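Local coordinates for sialidase B (Streptococcus pneumoniae serotype 4, PDB 4XJW), which hydrolyses alpha-(2->3), alpha-(2->6) and alpha-(2->8) linkages of terminal sialic acids, and acts as an intramolecular trans-sialidase, at residues 439-453 against 468-480. The protein carries 1 engineered substitution. Residues are numbered along the deposited sequence; the frame is centred on the assembly and turned at random.
Sequences LPPFLGEKHNGTYLC and FATYTSGELTYLI
Y471 carries its ring between its own backbone N and carbonyl carbon (chi1 62°), which swings it under CB of Y451, 3.7 Å from the ring centroid and over one face. Y451 sets CG beside its backbone N, and its own ring then meets that of Y471 obliquely, planes at 47°, with CD2 of Y451 3.4 Å from CE1 of Y471. SG of C453 approaches the same Y471 ring at its edge, a sulfur-aromatic contact, and also packs on CB of A469 at 3.7 Å. Beneath them the strands pair antiparallel: N of Y451 gives a nearly straight bond to O of Y471 (172°), returned by N of Y471 to O of Y451, and N of C453 reaches O of A469, where a water also donates. On the other face of the sheet OG1 of T470 bonds to O of T477 at 2.6 Å and takes a weak bond from OG1 of T450. Farther out, CD2 of L479 sits over the centre of the F442 ring, 3.7 Å from its centroid. A water at 2.6 Å from OG1 of T472 donates to O of G449, tying the incoming loop to the hairpin. The hairpin of strands 451-459 and 466-472 belongs to one blade of the sialidase beta-propeller. Held over one face and at its edge, the Y471 ring is limited in rotation close to E503, a predicted active-site residue.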
ATOM      1  N   LEU A 439      -2.497  18.004 -16.218  1.00 13.74           N
ATOM      2  CA  LEU A 439      -3.304  19.135 -15.787  1.00 17.42           C
ATOM      3  C   LEU A 439      -2.491  20.411 -15.937  1.00 17.53           C
ATOM      4  O   LEU A 439      -1.262  20.376 -15.864  1.00 21.52           O
ATOM      5  CB  LEU A 439      -3.770  18.970 -14.334  1.00 14.99           C
ATOM      6  CG  LEU A 439      -4.856  17.919 -14.048  1.00 24.63           C
ATOM      7  CD1 LEU A 439      -5.756  18.364 -12.909  1.00 19.27           C
ATOM      8  CD2 LEU A 439      -5.668  17.602 -15.281  1.00 26.32           C
ATOM      9  N   PRO A 440      -3.171  21.552 -16.147  1.00 18.28           N
ATOM     10  CA  PRO A 440      -2.436  22.819 -16.188  1.00 19.66           C
ATOM     11  C   PRO A 440      -1.844  23.154 -14.822  1.00 19.84           C
ATOM     12  O   PRO A 440      -2.294  22.616 -13.809  1.00 19.38           O
ATOM     13  CB  PRO A 440      -3.526  23.833 -16.534  1.00 20.43           C
ATOM     14  CG  PRO A 440      -4.784  23.230 -16.003  1.00 23.98           C
ATOM     15  CD  PRO A 440      -4.627  21.755 -16.228  1.00 21.16           C
ATOM     16  N   PRO A 441      -0.837  24.039 -14.786  1.00 19.31           N
ATOM     17  CA  PRO A 441      -0.344  24.531 -13.498  1.00 19.46           C
ATOM     18  C   PRO A 441      -1.370  25.475 -12.877  1.00 17.35           C
ATOM     19  O   PRO A 441      -2.051  26.193 -13.611  1.00 19.68           O
ATOM     20  CB  PRO A 441       0.929  25.295 -13.879  1.00 21.15           C
ATOM     21  CG  PRO A 441       0.716  25.697 -15.291  1.00 21.98           C
ATOM     22  CD  PRO A 441      -0.101  24.613 -15.927  1.00 23.93           C
ATOM     23  N   PHE A 442      -1.490  25.458 -11.553  1.00 16.69           N
ATOM     24  CA  PHE A 442      -2.497  26.270 -10.878  1.00 20.40           C
ATOM     25  C   PHE A 442      -1.911  27.404 -10.033  1.00 21.22           C
ATOM     26  O   PHE A 442      -2.641  28.296  -9.596  1.00 21.78           O
ATOM     27  CB  PHE A 442      -3.397  25.387 -10.014  1.00 20.55           C
ATOM     28  CG  PHE A 442      -4.231  24.424 -10.804  1.00 19.01           C
ATOM     29  CD1 PHE A 442      -5.460  24.810 -11.317  1.00 18.82           C
ATOM     30  CD2 PHE A 442      -3.780  23.133 -11.045  1.00 18.45           C
ATOM     31  CE1 PHE A 442      -6.231  23.920 -12.057  1.00 22.09           C
ATOM     32  CE2 PHE A 442      -4.539  22.238 -11.769  1.00 21.37           C
ATOM     33  CZ  PHE A 442      -5.765  22.635 -12.285  1.00 15.19           C
ATOM     34  N   LEU A 443      -0.602  27.373  -9.810  1.00 20.34           N
ATOM     35  CA  LEU A 443       0.037  28.328  -8.912  1.00 21.98           C
ATOM     36  C   LEU A 443       1.133  29.154  -9.590  1.00 23.02           C
ATOM     37  O   LEU A 443       2.069  29.620  -8.933  1.00 26.60           O
ATOM     38  CB  LEU A 443       0.577  27.612  -7.669  1.00 20.66           C
ATOM     39  CG  LEU A 443      -0.486  26.949  -6.788  1.00 23.85           C
ATOM     40  CD1 LEU A 443       0.133  26.132  -5.678  1.00 24.75           C
ATOM     41  CD2 LEU A 443      -1.434  27.977  -6.216  1.00 26.05           C
ATOM     42  N   GLY A 444       1.013  29.347 -10.899  1.00 20.37           N
ATOM     43  CA  GLY A 444       1.970  30.168 -11.628  1.00 22.91           C
ATOM     44  C   GLY A 444       3.198  29.438 -12.152  1.00 27.79           C
ATOM     45  O   GLY A 444       3.431  28.273 -11.828  1.00 25.11           O
ATOM     46  N   GLU A 445       3.982  30.138 -12.968  1.00 26.89           N
ATOM     47  CA  GLU A 445       5.166  29.569 -13.620  1.00 26.03           C
ATOM     48  C   GLU A 445       6.265  29.097 -12.666  1.00 26.88           C
ATOM     49  O   GLU A 445       7.069  28.235 -13.021  1.00 29.09           O
ATOM     50  CB  GLU A 445       5.772  30.581 -14.601  1.00 29.19           C
ATOM     51  CG  GLU A 445       5.209  30.521 -16.013  1.00 33.08           C
ATOM     52  CD  GLU A 445       5.833  31.561 -16.935  1.00 32.18           C
ATOM     53  OE1 GLU A 445       5.706  31.408 -18.168  1.00 34.82           O
ATOM     54  OE2 GLU A 445       6.446  32.525 -16.424  1.00 34.68           O
ATOM     55  N   LYS A 446       6.313  29.673 -11.469  1.00 23.27           N
ATOM     56  CA  LYS A 446       7.428  29.442 -10.556  1.00 26.38           C
ATOM     57  C   LYS A 446       7.066  28.601  -9.333  1.00 19.60           C
ATOM     58  O   LYS A 446       7.585  28.817  -8.240  1.00 27.57           O
ATOM     59  CB  LYS A 446       8.020  30.773 -10.105  1.00 27.69           C
ATOM     60  CG  LYS A 446       8.918  31.438 -11.128  1.00 37.73           C
ATOM     61  CD  LYS A 446       9.749  32.529 -10.465  1.00 46.15           C
ATOM     62  CE  LYS A 446       8.900  33.747 -10.152  1.00 46.82           C
ATOM     63  NZ  LYS A 446       8.496  34.448 -11.407  1.00 46.45           N
ATOM     64  N   HIS A 447       6.181  27.631  -9.527  1.00 26.29           N
ATOM     65  CA  HIS A 447       5.734  26.783  -8.425  1.00 22.87           C
ATOM     66  C   HIS A 447       5.506  25.369  -8.946  1.00 21.67           C
ATOM     67  O   HIS A 447       4.854  25.182  -9.963  1.00 24.80           O
ATOM     68  CB  HIS A 447       4.434  27.340  -7.837  1.00 23.82           C
ATOM     69  CG  HIS A 447       4.074  26.768  -6.500  1.00 24.72           C
ATOM     70  ND1 HIS A 447       3.694  25.456  -6.323  1.00 28.50           N
ATOM     71  CD2 HIS A 447       4.018  27.345  -5.274  1.00 28.11           C
ATOM     72  CE1 HIS A 447       3.435  25.241  -5.043  1.00 29.83           C
ATOM     73  NE2 HIS A 447       3.619  26.373  -4.388  1.00 27.25           N
ATOM     74  N   ASN A 448       6.056  24.377  -8.257  1.00 21.45           N
ATOM     75  CA  ASN A 448       5.859  22.988  -8.664  1.00 18.84           C
ATOM     76  C   ASN A 448       4.396  22.584  -8.544  1.00 22.31           C
ATOM     77  O   ASN A 448       3.591  23.322  -7.977  1.00 25.27           O
ATOM     78  CB  ASN A 448       6.751  22.054  -7.837  1.00 20.93           C
ATOM     79  CG  ASN A 448       6.364  22.009  -6.375  1.00 20.90           C
ATOM     80  OD1 ASN A 448       5.996  23.023  -5.784  1.00 24.40           O
ATOM     81  ND2 ASN A 448       6.444  20.820  -5.778  1.00 19.83           N
ATOM     82  N   GLY A 449       4.048  21.423  -9.087  1.00 23.18           N
ATOM     83  CA  GLY A 449       2.685  20.935  -8.980  1.00 18.91           C
ATOM     84  C   GLY A 449       2.297  20.772  -7.523  1.00 18.95           C
ATOM     85  O   GLY A 449       3.155  20.569  -6.650  1.00 16.94           O
ATOM     86  N   THR A 450       1.003  20.895  -7.246  1.00 14.80           N
ATOM     87  CA  THR A 450       0.499  20.528  -5.936  1.00 15.87           C
ATOM     88  C   THR A 450       0.493  19.003  -5.893  1.00 14.02           C
ATOM     89  O   THR A 450       0.685  18.352  -6.923  1.00 13.87           O
ATOM     90  CB  THR A 450      -0.912  21.070  -5.691  1.00 13.53           C
ATOM     91  OG1 THR A 450      -1.811  20.579  -6.698  1.00 13.82           O
ATOM     92  CG2 THR A 450      -0.911  22.607  -5.716  1.00 13.59           C
ATOM     93  N   TYR A 451       0.290  18.448  -4.706  1.00 13.16           N
ATOM     94  CA  TYR A 451       0.377  17.005  -4.522  1.00 13.98           C
ATOM     95  C   TYR A 451      -1.023  16.441  -4.349  1.00 12.97           C
ATOM     96  O   TYR A 451      -1.766  16.879  -3.467  1.00 12.00           O
ATOM     97  CB  TYR A 451       1.229  16.686  -3.299  1.00 15.76           C
ATOM     98  CG  TYR A 451       2.560  17.406  -3.280  1.00 23.15           C
ATOM     99  CD1 TYR A 451       3.553  17.094  -4.195  1.00 23.57           C
ATOM    100  CD2 TYR A 451       2.814  18.401  -2.345  1.00 21.71           C
ATOM    101  CE1 TYR A 451       4.773  17.755  -4.181  1.00 17.95           C
ATOM    102  CE2 TYR A 451       4.023  19.062  -2.317  1.00 23.04           C
ATOM    103  CZ  TYR A 451       4.999  18.735  -3.235  1.00 25.43           C
ATOM    104  OH  TYR A 451       6.205  19.409  -3.200  1.00 31.24           O
ATOM    105  N   LEU A 452      -1.386  15.471  -5.189  1.00 10.96           N
ATOM    106  CA  LEU A 452      -2.736  14.934  -5.154  1.00 12.03           C
ATOM    107  C   LEU A 452      -2.996  14.219  -3.838  1.00 10.50           C
ATOM    108  O   LEU A 452      -2.148  13.480  -3.340  1.00 11.72           O
ATOM    109  CB  LEU A 452      -2.949  13.979  -6.318  1.00 12.31           C
ATOM    110  CG  LEU A 452      -4.374  13.509  -6.587  1.00 12.53           C
ATOM    111  CD1 LEU A 452      -5.249  14.638  -7.078  1.00 12.42           C
ATOM    112  CD2 LEU A 452      -4.333  12.379  -7.609  1.00 12.01           C
ATOM    113  N   CYS A 453      -4.178  14.438  -3.276  1.00 10.74           N
ATOM    114  CA  CYS A 453      -4.592  13.679  -2.105  1.00 10.45           C
ATOM    115  C   CYS A 453      -5.127  12.328  -2.547  1.00 10.43           C
ATOM    116  O   CYS A 453      -6.096  12.258  -3.311  1.00 12.36           O
ATOM    117  CB  CYS A 453      -5.682  14.420  -1.330  1.00 11.35           C
ATOM    118  SG  CYS A 453      -5.157  16.050  -0.737  1.00 11.82           S
ATOM    119  N   PHE A 468     -11.227  17.586  -6.772  1.00 11.77           N
ATOM    120  CA  PHE A 468     -10.116  16.779  -6.268  1.00 11.03           C
ATOM    121  C   PHE A 468      -9.285  17.615  -5.320  1.00 11.74           C
ATOM    122  O   PHE A 468      -8.818  18.691  -5.693  1.00 12.79           O
ATOM    123  CB  PHE A 468      -9.229  16.301  -7.412  1.00 12.94           C
ATOM    124  CG  PHE A 468      -9.782  15.120  -8.163  1.00 12.99           C
ATOM    125  CD1 PHE A 468      -9.575  13.827  -7.695  1.00 12.31           C
ATOM    126  CD2 PHE A 468     -10.491  15.307  -9.338  1.00 14.94           C
ATOM    127  CE1 PHE A 468     -10.072  12.738  -8.376  1.00 11.57           C
ATOM    128  CE2 PHE A 468     -10.991  14.218 -10.046  1.00 13.60           C
ATOM    129  CZ  PHE A 468     -10.775  12.932  -9.559  1.00 12.46           C
ATOM    130  N   ALA A 469      -9.092  17.113  -4.102  1.00 10.29           N
ATOM    131  CA  ALA A 469      -8.219  17.768  -3.132  1.00 10.90           C
ATOM    132  C   ALA A 469      -6.752  17.529  -3.463  1.00 12.29           C
ATOM    133  O   ALA A 469      -6.350  16.411  -3.832  1.00 11.89           O
ATOM    134  CB  ALA A 469      -8.525  17.293  -1.727  1.00 11.53           C
ATOM    135  N   THR A 470      -5.951  18.587  -3.323  1.00 11.23           N
ATOM    136  CA  THR A 470      -4.496  18.478  -3.396  1.00 12.03           C
ATOM    137  C   THR A 470      -3.939  19.344  -2.274  1.00 10.81           C
ATOM    138  O   THR A 470      -4.675  20.140  -1.685  1.00 14.08           O
ATOM    139  CB  THR A 470      -3.932  18.968  -4.742  1.00 11.90           C
ATOM    140  OG1 THR A 470      -3.953  20.408  -4.775  1.00 13.96           O
ATOM    141  CG2 THR A 470      -4.744  18.421  -5.927  1.00 11.36           C
ATOM    142  N   TYR A 471      -2.658  19.185  -1.962  1.00  9.95           N
ATOM    143  CA  TYR A 471      -2.025  20.034  -0.959  1.00 13.42           C
ATOM    144  C   TYR A 471      -0.694  20.553  -1.458  1.00 14.12           C
ATOM    145  O   TYR A 471      -0.097  20.007  -2.391  1.00 13.54           O
ATOM    146  CB  TYR A 471      -1.839  19.285   0.361  1.00 11.62           C
ATOM    147  CG  TYR A 471      -0.939  18.080   0.258  1.00 10.90           C
ATOM    148  CD1 TYR A 471       0.433  18.190   0.487  1.00 16.86           C
ATOM    149  CD2 TYR A 471      -1.453  16.828  -0.039  1.00 14.82           C
ATOM    150  CE1 TYR A 471       1.261  17.084   0.397  1.00 16.37           C
ATOM    151  CE2 TYR A 471      -0.637  15.725  -0.131  1.00 16.75           C
ATOM    152  CZ  TYR A 471       0.717  15.852   0.085  1.00 16.95           C
ATOM    153  OH  TYR A 471       1.515  14.730  -0.018  1.00 18.64           O
ATOM    154  N   THR A 472      -0.247  21.644  -0.850  1.00 13.90           N
ATOM    155  CA  THR A 472       1.088  22.162  -1.096  1.00 13.98           C
ATOM    156  C   THR A 472       1.499  22.909   0.152  1.00 16.45           C
ATOM    157  O   THR A 472       0.770  22.915   1.139  1.00 17.86           O
ATOM    158  CB  THR A 472       1.141  23.076  -2.341  1.00 18.18           C
ATOM    159  OG1 THR A 472       2.505  23.411  -2.631  1.00 21.77           O
ATOM    160  CG2 THR A 472       0.361  24.337  -2.109  1.00 16.77           C
ATOM    161  N   SER A 473       2.676  23.524   0.133  1.00 23.24           N
ATOM    162  CA  SER A 473       3.119  24.258   1.308  1.00 21.95           C
ATOM    163  C   SER A 473       2.145  25.387   1.634  1.00 15.89           C
ATOM    164  O   SER A 473       1.890  26.249   0.804  1.00 21.31           O
ATOM    165  CB  SER A 473       4.526  24.807   1.089  1.00 24.04           C
ATOM    166  OG  SER A 473       4.889  25.680   2.142  1.00 31.52           O
ATOM    167  N   GLY A 474       1.567  25.346   2.829  1.00 20.89           N
ATOM    168  CA  GLY A 474       0.716  26.426   3.297  1.00 21.92           C
ATOM    169  C   GLY A 474      -0.759  26.399   2.933  1.00 20.48           C
ATOM    170  O   GLY A 474      -1.514  27.261   3.395  1.00 19.69           O
ATOM    171  N   GLU A 475      -1.194  25.435   2.117  1.00 16.53           N
ATOM    172  CA  GLU A 475      -2.609  25.409   1.741  1.00 17.27           C
ATOM    173  C   GLU A 475      -3.096  24.062   1.225  1.00 15.97           C
ATOM    174  O   GLU A 475      -2.309  23.225   0.779  1.00 15.71           O
ATOM    175  CB  GLU A 475      -2.926  26.487   0.691  1.00 18.18           C
ATOM    176  CG  GLU A 475      -2.328  26.243  -0.697  1.00 17.76           C
ATOM    177  CD  GLU A 475      -2.778  27.261  -1.740  1.00 24.61           C
ATOM    178  OE1 GLU A 475      -2.542  28.474  -1.537  1.00 28.43           O
ATOM    179  OE2 GLU A 475      -3.367  26.853  -2.767  1.00 21.49           O
ATOM    180  N   LEU A 476      -4.408  23.870   1.295  1.00 13.76           N
ATOM    181  CA  LEU A 476      -5.071  22.869   0.470  1.00 14.28           C
ATOM    182  C   LEU A 476      -5.445  23.559  -0.832  1.00 16.14           C
ATOM    183  O   LEU A 476      -5.861  24.721  -0.840  1.00 13.95           O
ATOM    184  CB  LEU A 476      -6.322  22.320   1.149  1.00 13.31           C
ATOM    185  CG  LEU A 476      -6.133  21.552   2.449  1.00 12.14           C
ATOM    186  CD1 LEU A 476      -7.438  20.959   2.937  1.00 17.62           C
ATOM    187  CD2 LEU A 476      -5.090  20.454   2.253  1.00 16.75           C
ATOM    188  N   THR A 477      -5.274  22.860  -1.943  1.00 13.60           N
ATOM    189  CA  THR A 477      -5.621  23.431  -3.228  1.00 10.90           C
ATOM    190  C   THR A 477      -6.638  22.514  -3.881  1.00 13.99           C
ATOM    191  O   THR A 477      -6.283  21.459  -4.431  1.00 14.46           O
ATOM    192  CB  THR A 477      -4.402  23.625  -4.147  1.00 13.19           C
ATOM    193  OG1 THR A 477      -3.333  24.251  -3.420  1.00 19.91           O
ATOM    194  CG2 THR A 477      -4.774  24.496  -5.339  1.00 21.22           C
ATOM    195  N   TYR A 478      -7.905  22.902  -3.800  1.00 15.09           N
ATOM    196  CA  TYR A 478      -8.962  22.114  -4.428  1.00 10.97           C
ATOM    197  C   TYR A 478      -9.004  22.356  -5.929  1.00 13.78           C
ATOM    198  O   TYR A 478      -9.045  23.502  -6.387  1.00 14.45           O
ATOM    199  CB  TYR A 478     -10.313  22.430  -3.789  1.00 12.01           C
ATOM    200  CG  TYR A 478     -10.364  22.155  -2.293  1.00 11.52           C
ATOM    201  CD1 TYR A 478     -10.024  23.140  -1.367  1.00 12.29           C
ATOM    202  CD2 TYR A 478     -10.770  20.918  -1.810  1.00 12.72           C
ATOM    203  CE1 TYR A 478     -10.070  22.887   0.009  1.00 12.32           C
ATOM    204  CE2 TYR A 478     -10.834  20.659  -0.456  1.00 10.19           C
ATOM    205  CZ  TYR A 478     -10.489  21.644   0.450  1.00 10.23           C
ATOM    206  OH  TYR A 478     -10.567  21.359   1.792  1.00 10.82           O
ATOM    207  N   LEU A 479      -8.983  21.278  -6.701  1.00 12.44           N
ATOM    208  CA  LEU A 479      -9.095  21.392  -8.144  1.00 14.58           C
ATOM    209  C   LEU A 479     -10.534  21.095  -8.548  1.00 11.55           C
ATOM    210  O   LEU A 479     -11.063  20.005  -8.277  1.00 12.24           O
ATOM    211  CB  LEU A 479      -8.110  20.447  -8.837  1.00 12.78           C
ATOM    212  CG  LEU A 479      -6.660  20.581  -8.369  1.00 17.29           C
ATOM    213  CD1 LEU A 479      -5.750  19.721  -9.223  1.00 16.14           C
ATOM    214  CD2 LEU A 479      -6.216  22.044  -8.413  1.00 15.68           C
ATOM    215  N   ILE A 480     -11.172  22.069  -9.192  1.00 12.35           N
ATOM    216  CA  ILE A 480     -12.589  21.996  -9.505  1.00 11.59           C
ATOM    217  C   ILE A 480     -12.810  21.984 -11.009  1.00 15.76           C
ATOM    218  O   ILE A 480     -12.226  22.800 -11.733  1.00 15.93           O
ATOM    219  CB  ILE A 480     -13.334  23.186  -8.879  1.00 14.64           C
ATOM    220  CG1 ILE A 480     -13.137  23.208  -7.365  1.00 14.36           C
ATOM    221  CG2 ILE A 480     -14.827  23.129  -9.192  1.00 15.89           C
ATOM    222  CD1 ILE A 480     -13.776  24.410  -6.680  1.00 18.42           C
TER
HETATM  223  O   HOH W   1       3.525  21.536  -4.086  1.00 25.46           O
HETATM  224  O   HOH W   2      -7.520  13.889  -4.719  1.00 13.10           O